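Local atomic coordinates of alginate lyase (Paenibacillus sp. FPU-7, PDB entry 6KFN), a protein that cleaves the polysaccharide alginate as a lyase, probably by beta-elimination, and is built as a right-handed parallel beta-helix. Residues Val119-Gly124 with Ile149-Asp154; Ile186-Val191 with Asp216-Asp221; Thr257-Tyr262 with Ala282-Tyr287. All coordinates share one frame; numbering follows the deposited sequence. Where two conformers were deposited one is given.

In the fold
All three contacts join successive turns of a right-handed beta-helix, and each has parallel pairing, though in contact 2 it is broken by loops. Contacts 1 and 2 are buried and belong to the same parallel sheet: V151 of contact 1 and K187 of contact 2 touch through a probable backbone hydrogen bond, and both contacts lie close to a bound sodium ion. Polar side chains mark one face of each, an imidazole stacked on a phenol in contact 1 and lysines with carboxylates in contact 2, while apolar ones line the other face of contact 1. Contact 3, about 21 Å from contact 2 between centres, lies at the surface; an asparagine pair, a tyrosine pair and waters mark it.

Contact 1: Val119-Gly124 with Ile149-Asp154; sequences VHFRDG and IYVGSD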
# COMPACT_ATOMS: atom_id res chain seq x y z
N VAL A 119 -2.53 -0.52 -3.86
CA VAL A 119 -3.07 -1.39 -2.82
C VAL A 119 -3.94 -0.53 -1.92
O VAL A 119 -3.50 0.55 -1.50
CB VAL A 119 -1.95 -2.06 -2.01
CG1 VAL A 119 -2.51 -2.91 -0.84
CG2 VAL A 119 -1.10 -2.93 -2.93
N HIS A 120 -5.12 -1.01 -1.56
CA HIS A 120 -6.02 -0.25 -0.70
C HIS A 120 -6.59 -1.18 0.37
O HIS A 120 -7.25 -2.17 0.06
CB HIS A 120 -7.13 0.36 -1.52
CG HIS A 120 -7.97 1.39 -0.82
ND1 HIS A 120 -8.58 2.37 -1.53
CD2 HIS A 120 -8.24 1.66 0.49
CE1 HIS A 120 -9.27 3.15 -0.71
NE2 HIS A 120 -9.11 2.72 0.51
N PHE A 121 -6.29 -0.86 1.64
CA PHE A 121 -6.89 -1.54 2.80
C PHE A 121 -8.16 -0.77 3.19
O PHE A 121 -8.06 0.38 3.61
CB PHE A 121 -5.94 -1.55 3.99
CG PHE A 121 -4.61 -2.21 3.72
CD1 PHE A 121 -4.48 -3.56 3.83
CD2 PHE A 121 -3.50 -1.48 3.36
CE1 PHE A 121 -3.28 -4.19 3.60
CE2 PHE A 121 -2.29 -2.09 3.12
CZ PHE A 121 -2.17 -3.48 3.26
N ARG A 122 -9.33 -1.37 2.99
CA ARG A 122 -10.59 -0.62 3.13
C ARG A 122 -11.57 -1.38 4.00
O ARG A 122 -11.51 -2.60 4.19
CB ARG A 122 -11.15 -0.34 1.72
CG ARG A 122 -12.22 0.75 1.66
CD ARG A 122 -12.63 1.11 0.25
NE ARG A 122 -13.37 0.02 -0.37
CZ ARG A 122 -13.82 0.05 -1.61
NH1 ARG A 122 -13.67 1.13 -2.37
NH2 ARG A 122 -14.46 -1.00 -2.11
N ASP A 123 -12.56 -0.63 4.49
CA ASP A 123 -13.73 -1.21 5.15
C ASP A 123 -13.32 -2.16 6.27
O ASP A 123 -13.73 -3.31 6.35
CB ASP A 123 -14.67 -1.88 4.14
CG ASP A 123 -16.03 -2.19 4.69
OD1 ASP A 123 -16.46 -1.53 5.64
OD2 ASP A 123 -16.70 -3.08 4.12
N GLY A 124 -12.50 -1.63 7.18
CA GLY A 124 -12.15 -2.37 8.38
C GLY A 124 -11.03 -3.39 8.21
O GLY A 124 -10.70 -4.07 9.18
N ILE A 149 0.07 2.88 -1.80
CA ILE A 149 -0.67 2.16 -0.78
C ILE A 149 -1.59 3.19 -0.08
O ILE A 149 -1.14 4.26 0.33
CB ILE A 149 0.23 1.46 0.23
CG1 ILE A 149 1.22 0.54 -0.50
CG2 ILE A 149 -0.60 0.71 1.26
CD1 ILE A 149 2.25 -0.09 0.40
N TYR A 150 -2.85 2.81 0.05
CA TYR A 150 -3.91 3.67 0.58
C TYR A 150 -4.53 2.91 1.75
O TYR A 150 -5.01 1.78 1.56
CB TYR A 150 -4.91 3.94 -0.53
CG TYR A 150 -5.92 5.02 -0.32
CD1 TYR A 150 -6.88 4.99 0.67
CD2 TYR A 150 -6.02 6.01 -1.25
CE1 TYR A 150 -7.88 5.95 0.76
CE2 TYR A 150 -7.03 6.99 -1.17
CZ TYR A 150 -7.94 6.95 -0.15
OH TYR A 150 -8.96 7.86 -0.11
N VAL A 151 -4.46 3.48 2.95
CA VAL A 151 -4.90 2.78 4.16
C VAL A 151 -6.13 3.49 4.71
O VAL A 151 -6.03 4.61 5.19
CB VAL A 151 -3.78 2.70 5.21
CG1 VAL A 151 -4.17 1.71 6.31
CG2 VAL A 151 -2.42 2.34 4.60
N GLY A 152 -7.29 2.81 4.67
CA GLY A 152 -8.53 3.36 5.19
C GLY A 152 -9.30 4.17 4.19
O GLY A 152 -9.21 3.97 2.98
N SER A 153 -10.13 5.07 4.74
CA SER A 153 -11.04 5.88 3.96
C SER A 153 -11.03 7.31 4.47
O SER A 153 -10.95 7.60 5.67
CB SER A 153 -12.48 5.35 4.07
OG SER A 153 -12.61 4.07 3.50
N ASP A 154 -11.17 8.26 3.53
CA ASP A 154 -11.42 9.65 3.86
C ASP A 154 -12.70 9.77 4.70
O ASP A 154 -13.64 8.98 4.55
CB ASP A 154 -11.60 10.44 2.54
CG ASP A 154 -11.77 11.92 2.70
OD1 ASP A 154 -10.75 12.64 2.87
OD2 ASP A 154 -12.94 12.36 2.66
O HOH W 1 -11.86 1.99 5.11
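H120 and Y150 both carry CG anti to their backbone N (chi1 near -168° in both); they are bridged residues on one face of the sheet, and the matching torsions lay their rings side by side. The rings form an offset stack, centroids 4.1 Å apart and planes inclined by 30°. The overlap is at the rims: Y150 CD1 sits over one face of the imidazole, 3.2 Å from H120 NE2, and Y150 CB adds a CH-pi contact over the same face. The opposite face of the imidazole is met by the CD of R122. At the ring edge H120 NE2 donates to G152 O at 2.8 Å, nearly along the C=O axis and close to the imidazole plane, although the hydrogen bond itself is bent (143° at the hydrogen). ND1 is held by E117, just before the strand, so both ring nitrogens are engaged and the rotation of the imidazole is fixed.

Beneath this pair, strands 119-122 and 149-151 run parallel as adjacent rungs of the beta-helix. V119 O receives Y150 N, Y150 O receives F121 N, and F121 O receives G152 N at 2.8 Å, which carries the pairing past the end of the second strand. V119, F121, I149 and V151 line the other face. There F121 CE2 touches I149 CG2 at 3.8 Å by its ring edge, while V119 and I149 also pack on I130 and I135. At the loop end a water joins D123 N to S153 OG, and R122 turns its guanidinium to D99 and Y161.

With NE2 donating to a carbonyl and ND1 bonded to the carboxylate of E117, the imidazole is likely to be polarised, and its protonated form would probably be favoured.

Contact 2: Ile186-Val191 with Asp216-Asp221; sequences IKEGTV and DVKGND
D216 opens the segment by offering its carbonyl O to I186 N at 2.9 Å, almost straight (173°). Its carboxylate bonds to H244 ND1 through OD1 and forms a salt bridge through OD2, met by K218 NZ at 2.8 Å from above the carboxylate plane. V217 pairs with I186, and V217 CG2 packs loosely on I186 CD1. At K218 the backbone N bonds to I186 O at 2.7 Å, while the side chain, CG anti to the carbonyl carbon and bent at chi3 (-72°), runs alongside those of K187 and E188. K218 CB and CD pass E188 OE1; E188 OE2 accepts from K155 N. K187 NZ and K218 NZ approach to 3.5 Å; D185, a sodium ligand, binds both, which would offset their repulsion.

Here consecutive turns of the beta-helix leave their parallel sheet, and the register slips by two residues as a type II turn, K187 to T190, bulges from the first segment. G219 fits under that turn, where a CB would collide with T190 OG1 and K187 O; its N adds a weak bond to I186 O. T190 N and T190 OG1 grip K187 O. N220 N restores the pairing, bonding to T190 O at 2.9 Å, and N220 O shares a water with T190 OG1. D221 OD2 lies 3.6 Å from V191 CG1, and OD1 turns to N253.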
# COMPACT_ATOMS: atom_id res chain seq x y z
N ILE A 186 -2.10 7.38 4.65
CA ILE A 186 -2.67 6.73 5.83
C ILE A 186 -3.85 7.59 6.28
O ILE A 186 -3.64 8.70 6.77
CB ILE A 186 -1.61 6.58 6.93
CG1 ILE A 186 -0.42 5.76 6.43
CG2 ILE A 186 -2.25 5.97 8.17
CD1 ILE A 186 0.74 5.69 7.39
N LYS A 187 -5.07 7.11 6.09
CA LYS A 187 -6.23 7.95 6.32
C LYS A 187 -6.61 8.10 7.78
O LYS A 187 -6.38 7.24 8.64
CB LYS A 187 -7.44 7.40 5.56
CG LYS A 187 -7.26 7.45 4.05
CD LYS A 187 -7.05 8.89 3.58
CE LYS A 187 -6.94 9.12 2.11
NZ LYS A 187 -6.57 10.50 1.73
N GLU A 188 -7.27 9.24 8.03
CA GLU A 188 -7.99 9.44 9.27
C GLU A 188 -8.88 8.24 9.55
O GLU A 188 -9.52 7.69 8.66
CB GLU A 188 -8.81 10.73 9.19
CG GLU A 188 -9.85 10.82 8.05
CD GLU A 188 -9.38 11.42 6.73
OE1 GLU A 188 -8.19 11.25 6.36
OE2 GLU A 188 -10.24 12.05 6.08
N GLY A 189 -8.95 7.88 10.83
CA GLY A 189 -9.74 6.74 11.30
C GLY A 189 -8.96 5.46 11.48
O GLY A 189 -9.43 4.57 12.19
N THR A 190 -7.80 5.35 10.82
CA THR A 190 -6.94 4.19 10.99
C THR A 190 -6.05 4.35 12.20
O THR A 190 -5.63 5.47 12.53
CB THR A 190 -6.09 3.93 9.74
OG1 THR A 190 -5.07 4.95 9.59
CG2 THR A 190 -6.92 3.80 8.48
N VAL A 191 -5.72 3.22 12.83
CA VAL A 191 -4.87 3.18 14.00
C VAL A 191 -3.78 2.14 13.80
O VAL A 191 -4.07 1.01 13.44
CB VAL A 191 -5.70 2.88 15.26
CG1 VAL A 191 -4.87 2.70 16.44
CG2 VAL A 191 -6.76 3.95 15.50
N ASP A 216 1.68 10.73 3.71
CA ASP A 216 0.81 11.63 4.47
C ASP A 216 0.14 10.79 5.54
O ASP A 216 -0.47 9.77 5.22
CB ASP A 216 -0.22 12.33 3.60
CG ASP A 216 -0.91 13.51 4.29
OD1 ASP A 216 -0.44 13.92 5.38
OD2 ASP A 216 -1.89 14.00 3.70
N VAL A 217 0.28 11.22 6.79
CA VAL A 217 -0.26 10.50 7.95
C VAL A 217 -1.44 11.28 8.49
O VAL A 217 -1.27 12.37 9.05
CB VAL A 217 0.77 10.31 9.06
CG1 VAL A 217 0.15 9.51 10.19
CG2 VAL A 217 2.04 9.64 8.53
N LYS A 218 -2.60 10.74 8.26
CA LYS A 218 -3.85 11.29 8.82
C LYS A 218 -4.50 10.39 9.90
O LYS A 218 -5.46 10.72 10.70
CB LYS A 218 -4.84 11.61 7.71
CG LYS A 218 -4.48 12.89 6.99
CD LYS A 218 -5.00 12.96 5.61
CE LYS A 218 -4.22 12.00 4.77
NZ LYS A 218 -4.13 12.40 3.35
N GLY A 219 -4.02 9.10 9.98
CA GLY A 219 -4.41 8.19 11.04
C GLY A 219 -3.60 8.43 12.30
O GLY A 219 -2.78 9.34 12.37
N ASN A 220 -3.89 7.60 13.30
CA ASN A 220 -3.26 7.67 14.60
C ASN A 220 -2.30 6.51 14.82
O ASN A 220 -2.43 5.43 14.22
CB ASN A 220 -4.27 7.70 15.73
CG ASN A 220 -4.98 9.04 15.81
OD1 ASN A 220 -4.72 9.95 15.02
ND2 ASN A 220 -5.88 9.18 16.76
N ASP A 221 -1.34 6.74 15.72
CA ASP A 221 -0.41 5.69 16.16
C ASP A 221 0.40 5.09 15.02
O ASP A 221 0.81 3.93 15.09
CB ASP A 221 -1.11 4.61 17.00
CG ASP A 221 -1.81 5.16 18.23
OD1 ASP A 221 -1.50 6.29 18.65
OD2 ASP A 221 -2.67 4.41 18.76
O HOH W 2 -2.77 4.61 11.29

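Contact 3: Thr257-Tyr262 with Ala282-Tyr287; sequences TGNTVY and AGNQRY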
# COMPACT_ATOMS: atom_id res chain seq x y z
N THR A 257 11.11 7.32 13.20
CA THR A 257 12.43 7.00 13.73
C THR A 257 13.29 6.34 12.69
O THR A 257 12.86 5.48 11.93
CB THR A 257 12.39 6.15 14.99
OG1 THR A 257 11.73 4.95 14.70
CG2 THR A 257 11.68 6.86 16.10
N GLY A 258 14.58 6.71 12.68
CA GLY A 258 15.55 5.98 11.90
C GLY A 258 15.40 6.08 10.40
O GLY A 258 15.94 5.21 9.70
N ASN A 259 14.70 7.08 9.89
CA ASN A 259 14.51 7.22 8.45
C ASN A 259 15.66 8.06 7.88
O ASN A 259 16.21 8.90 8.57
CB ASN A 259 13.18 7.93 8.15
CG ASN A 259 12.01 7.15 8.70
OD1 ASN A 259 11.62 6.12 8.16
ND2 ASN A 259 11.43 7.64 9.80
N THR A 260 15.98 7.85 6.61
CA THR A 260 16.96 8.62 5.89
C THR A 260 16.31 9.17 4.64
O THR A 260 15.73 8.40 3.87
CB THR A 260 18.18 7.78 5.54
OG1 THR A 260 18.77 7.29 6.73
CG2 THR A 260 19.21 8.62 4.78
N VAL A 261 16.39 10.48 4.46
CA VAL A 261 15.78 11.11 3.31
C VAL A 261 16.76 12.01 2.60
O VAL A 261 17.50 12.79 3.20
CB VAL A 261 14.47 11.84 3.70
CG1 VAL A 261 13.41 10.84 4.18
CG2 VAL A 261 14.69 12.92 4.76
N TYR A 262 16.71 11.91 1.26
CA TYR A 262 17.57 12.64 0.34
C TYR A 262 16.68 13.63 -0.38
O TYR A 262 15.94 13.27 -1.31
CB TYR A 262 18.27 11.66 -0.62
CG TYR A 262 19.16 10.68 0.06
CD1 TYR A 262 20.49 10.98 0.34
CD2 TYR A 262 18.68 9.44 0.47
CE1 TYR A 262 21.30 10.10 1.02
CE2 TYR A 262 19.47 8.55 1.15
CZ TYR A 262 20.80 8.87 1.42
OH TYR A 262 21.62 8.02 2.10
N ALA A 282 12.98 10.76 16.10
CA ALA A 282 14.33 10.53 16.60
C ALA A 282 15.13 9.75 15.58
O ALA A 282 14.59 8.89 14.88
CB ALA A 282 14.33 9.73 17.92
N GLY A 283 16.41 10.09 15.46
CA GLY A 283 17.28 9.28 14.65
C GLY A 283 17.08 9.38 13.17
O GLY A 283 17.53 8.50 12.44
N ASN A 284 16.40 10.41 12.69
CA ASN A 284 16.22 10.60 11.25
C ASN A 284 17.42 11.37 10.71
O ASN A 284 18.00 12.21 11.39
CB ASN A 284 14.93 11.33 10.96
CG ASN A 284 13.73 10.58 11.50
OD1 ASN A 284 13.45 9.45 11.08
ND2 ASN A 284 13.00 11.18 12.42
N GLN A 285 17.81 11.05 9.49
CA GLN A 285 18.94 11.65 8.80
C GLN A 285 18.44 12.32 7.54
O GLN A 285 17.73 11.72 6.75
CB GLN A 285 19.97 10.59 8.46
CG GLN A 285 20.64 9.96 9.66
CD GLN A 285 21.62 8.84 9.30
OE1 GLN A 285 21.51 7.72 9.80
NE2 GLN A 285 22.61 9.15 8.46
N ARG A 286 18.85 13.56 7.35
CA ARG A 286 18.45 14.38 6.20
C ARG A 286 19.69 14.72 5.38
O ARG A 286 20.71 15.14 5.97
CB ARG A 286 17.81 15.69 6.67
CG ARG A 286 17.13 16.47 5.56
CD ARG A 286 16.99 17.93 5.92
NE ARG A 286 16.06 18.64 5.04
CZ ARG A 286 16.36 19.03 3.82
NH1 ARG A 286 15.47 19.66 3.09
NH2 ARG A 286 17.52 18.79 3.26
N TYR A 287 19.59 14.63 4.06
CA TYR A 287 20.61 15.09 3.14
C TYR A 287 19.95 16.01 2.13
O TYR A 287 18.88 15.67 1.63
CB TYR A 287 21.21 13.91 2.39
CG TYR A 287 21.92 12.94 3.25
CD1 TYR A 287 21.27 11.88 3.89
CD2 TYR A 287 23.27 13.04 3.44
CE1 TYR A 287 21.95 10.98 4.64
CE2 TYR A 287 23.96 12.13 4.20
CZ TYR A 287 23.29 11.12 4.78
OH TYR A 287 23.95 10.17 5.56
O HOH W 3 18.61 7.49 10.01
O HOH W 4 21.29 6.44 6.91
O HOH W 5 24.23 8.00 2.93
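N284 OD1 is gripped by two donors, both from N259: the backbone N at 2.9 Å, in the carbonyl plane on a lone pair, and ND2 at 3.0 Å, from above that plane. Matching first torsions (chi1 near -60° in both) and similar second ones set the asparagines side by side with their amide planes only 12° apart. This is the asparagine stacking of parallel beta-helices, where equivalent residues of successive turns repeat their bonds. N259 OD1 in turn accepts from N227 N, and N259 ND2 bonds to I224 O as N284 ND2 does to F256 O; Y293 also holds N284 ND2. An alanine in place of N284 would remove both bonds to N259 and would probably loosen the bend between the strands.

Beyond the bend, N259 O accepts Q285 N, and V261 bonds through N to Q285 O and through O to Y287 N. Y262 CE1 lies over one face of the Y287 ring, 3.4 Å from Y287 CD1; the rings are close to parallel (13°) but displaced, so little of one lies above the other. T260 CG2 reaches the Y287 ring edge. Two waters join T260 OG1 to Q285 OE1, one weakly.

V261 faces inward onto F241 and V270, R286 turns to P268 and Q265, and strand 260-262 lies between strands 223-230 and 278-287, with Y262 also meeting the ring of Y230.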